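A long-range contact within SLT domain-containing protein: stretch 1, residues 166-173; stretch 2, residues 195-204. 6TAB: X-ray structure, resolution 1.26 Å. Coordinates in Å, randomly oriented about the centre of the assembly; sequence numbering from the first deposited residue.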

# COMPACT_ATOMS: atom_id res chain seq x y z
N SER A 166 -13.93 7.71 1.55
CA SER A 166 -12.69 7.09 1.11
C SER A 166 -12.61 7.17 -0.42
O SER A 166 -13.63 6.91 -1.09
CB SER A 166 -12.63 5.66 1.64
OG SER A 166 -12.56 5.64 3.07
N ARG A 167 -11.42 7.48 -0.96
CA ARG A 167 -11.30 7.85 -2.37
C ARG A 167 -10.12 7.19 -3.08
O ARG A 167 -9.01 7.02 -2.53
CB ARG A 167 -11.17 9.38 -2.51
CG ARG A 167 -12.36 10.18 -1.99
CD ARG A 167 -12.17 11.67 -2.09
NE ARG A 167 -13.30 12.45 -1.62
CZ ARG A 167 -14.43 12.72 -2.24
NH1 ARG A 167 -14.59 12.30 -3.49
NH2 ARG A 167 -15.37 13.43 -1.61
N GLY A 168 -10.35 6.90 -4.38
CA GLY A 168 -9.24 6.55 -5.28
C GLY A 168 -8.69 5.13 -5.10
O GLY A 168 -9.30 4.26 -4.44
N LEU A 169 -7.51 4.92 -5.68
CA LEU A 169 -6.94 3.57 -5.86
C LEU A 169 -6.82 2.81 -4.53
O LEU A 169 -7.10 1.59 -4.46
CB LEU A 169 -5.59 3.64 -6.58
CG LEU A 169 -5.61 4.07 -8.04
CD1 LEU A 169 -4.18 4.07 -8.57
CD2 LEU A 169 -6.53 3.18 -8.88
N LEU A 170 -6.30 3.49 -3.48
CA LEU A 170 -6.04 2.87 -2.15
C LEU A 170 -7.10 3.28 -1.09
O LEU A 170 -6.94 2.98 0.10
CB LEU A 170 -4.62 3.24 -1.70
CG LEU A 170 -3.48 2.58 -2.48
CD1 LEU A 170 -2.15 3.25 -2.18
CD2 LEU A 170 -3.42 1.08 -2.20
N GLN A 171 -8.18 3.94 -1.51
CA GLN A 171 -9.30 4.27 -0.61
C GLN A 171 -8.77 5.05 0.63
O GLN A 171 -9.01 4.70 1.79
CB GLN A 171 -10.14 3.02 -0.28
CG GLN A 171 -10.92 2.54 -1.52
CD GLN A 171 -12.06 3.48 -1.88
OE1 GLN A 171 -13.12 3.47 -1.24
NE2 GLN A 171 -11.85 4.32 -2.89
N ILE A 172 -8.09 6.16 0.32
CA ILE A 172 -7.55 7.12 1.30
C ILE A 172 -8.56 8.25 1.45
O ILE A 172 -9.29 8.57 0.51
CB ILE A 172 -6.15 7.61 0.86
CG1 ILE A 172 -5.16 6.42 0.83
CG2 ILE A 172 -5.63 8.78 1.72
CD1 ILE A 172 -3.84 6.69 0.12
N SER A 173 -8.61 8.87 2.62
CA SER A 173 -9.47 10.02 2.89
C SER A 173 -8.65 11.30 3.14
O SER A 173 -7.47 11.23 3.52
CB SER A 173 -10.46 9.74 4.03
OG SER A 173 -9.84 9.11 5.13
N GLN A 195 -0.94 10.86 -7.26
CA GLN A 195 -0.96 11.44 -5.88
C GLN A 195 -1.44 10.40 -4.86
O GLN A 195 -0.93 10.34 -3.73
CB GLN A 195 -1.84 12.69 -5.83
CG GLN A 195 -1.32 13.88 -6.63
CD GLN A 195 -2.14 15.13 -6.40
OE1 GLN A 195 -2.22 15.65 -5.27
NE2 GLN A 195 -2.81 15.61 -7.44
N ASN A 196 -2.43 9.59 -5.24
CA ASN A 196 -2.96 8.54 -4.36
C ASN A 196 -1.87 7.52 -4.02
O ASN A 196 -1.69 7.15 -2.82
CB ASN A 196 -4.22 7.94 -4.99
CG ASN A 196 -5.08 7.12 -4.06
OD1 ASN A 196 -4.76 5.96 -3.78
ND2 ASN A 196 -6.19 7.71 -3.59
N LEU A 197 -1.15 7.03 -5.04
CA LEU A 197 -0.08 6.03 -4.82
C LEU A 197 1.06 6.63 -3.96
O LEU A 197 1.61 5.94 -3.06
CB LEU A 197 0.43 5.47 -6.15
CG LEU A 197 -0.57 4.59 -6.89
CD1 LEU A 197 -0.08 4.34 -8.32
CD2 LEU A 197 -0.85 3.27 -6.17
N SER A 198 1.43 7.89 -4.21
CA SER A 198 2.48 8.56 -3.39
C SER A 198 2.05 8.64 -1.91
O SER A 198 2.89 8.41 -0.99
CB SER A 198 2.86 9.92 -3.91
OG SER A 198 3.65 9.82 -5.09
N CYS A 199 0.77 8.96 -1.65
CA CYS A 199 0.26 8.97 -0.27
C CYS A 199 0.34 7.58 0.37
O CYS A 199 0.76 7.45 1.55
CB CYS A 199 -1.17 9.52 -0.22
SG CYS A 199 -1.74 9.90 1.48
N GLY A 200 -0.00 6.51 -0.38
CA GLY A 200 0.16 5.16 0.16
C GLY A 200 1.59 4.86 0.60
O GLY A 200 1.81 4.22 1.65
N ILE A 201 2.56 5.30 -0.21
CA ILE A 201 3.98 5.14 0.15
C ILE A 201 4.29 5.87 1.48
O ILE A 201 4.97 5.30 2.35
CB ILE A 201 4.93 5.57 -1.00
CG1 ILE A 201 4.76 4.66 -2.23
CG2 ILE A 201 6.35 5.58 -0.51
CD1 ILE A 201 5.33 5.21 -3.52
N ARG A 202 3.82 7.11 1.64
CA ARG A 202 4.04 7.86 2.90
C ARG A 202 3.46 7.10 4.10
O ARG A 202 4.08 7.10 5.20
CB ARG A 202 3.45 9.28 2.84
CG ARG A 202 4.12 10.24 1.87
CD ARG A 202 3.45 11.62 1.89
NE ARG A 202 4.08 12.61 1.05
CZ ARG A 202 5.03 13.48 1.42
NH1 ARG A 202 5.58 13.40 2.62
NH2 ARG A 202 5.42 14.42 0.56
N ILE A 203 2.27 6.51 3.99
CA ILE A 203 1.61 5.81 5.10
C ILE A 203 2.42 4.56 5.50
O ILE A 203 2.74 4.35 6.70
CB ILE A 203 0.15 5.48 4.75
CG1 ILE A 203 -0.69 6.75 4.54
CG2 ILE A 203 -0.47 4.56 5.80
CD1 ILE A 203 -2.06 6.50 3.89
N LEU A 204 2.86 3.76 4.49
CA LEU A 204 3.72 2.59 4.75
C LEU A 204 5.08 3.02 5.34
O LEU A 204 5.62 2.36 6.25
CB LEU A 204 3.92 1.77 3.47
CG LEU A 204 2.67 1.07 2.92
CD1 LEU A 204 2.92 0.54 1.51
CD2 LEU A 204 2.24 -0.10 3.83

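The contact is organised around one polar side chain, Asn 196, which leaves the helix pointing toward the loop and reads its backbone with both ends of its amide. With chi1 at t (-164°) and chi2 at -79°, the amide lies across the turn. Asn 196 ND2 donates to Arg 167 O at 3.1 Å, while Asn 196 OD1 accepts from Leu 170 N at 2.9 Å. Leu 169 N also comes within 3.5 Å of Asn 196 OD1, but the angle is too poor for a hydrogen bond.

The loop presents its backbone to this amide around a compact turn. Gly 168 to Gln 171 form a type I turn, closed by Gln 171 N to Gly 168 O at 3.2 Å. Gln 171, its CB directed away from the helix, folds back with chi1 and chi2 both m, so that its NE2 reaches the same Gly 168 O at 3.0 Å in an almost straight bond. Arg 167 O serves twice, accepting from Ile 172 N at 3.1 Å as well as from Asn 196. Glycine fits position 168 on two counts: phi is positive, and an ideal CB would sit 2.4 Å from Asn 196 ND2.

Around this polar centre the packing is apolar. Leu 169, Leu 170 and Ile 172 all point toward the helix and share the m,t rotamer. Leu 169 CD1 lies 4.0 Å from Leu 197 CG; Leu 197 starts sideways, but its own m,t conformation brings its end nearer the loop. Leu 170 CD1 reaches Gly 200 CA at 3.8 Å, a place open because that residue lacks a side chain: an ideal CB there would lie 2.4 Å from Leu 170 CD1. Ile 172 points its CD1 end-on at the helix, 3.9 Å from Cys 199 CB and 4.2 Å from Ile 203 CD1.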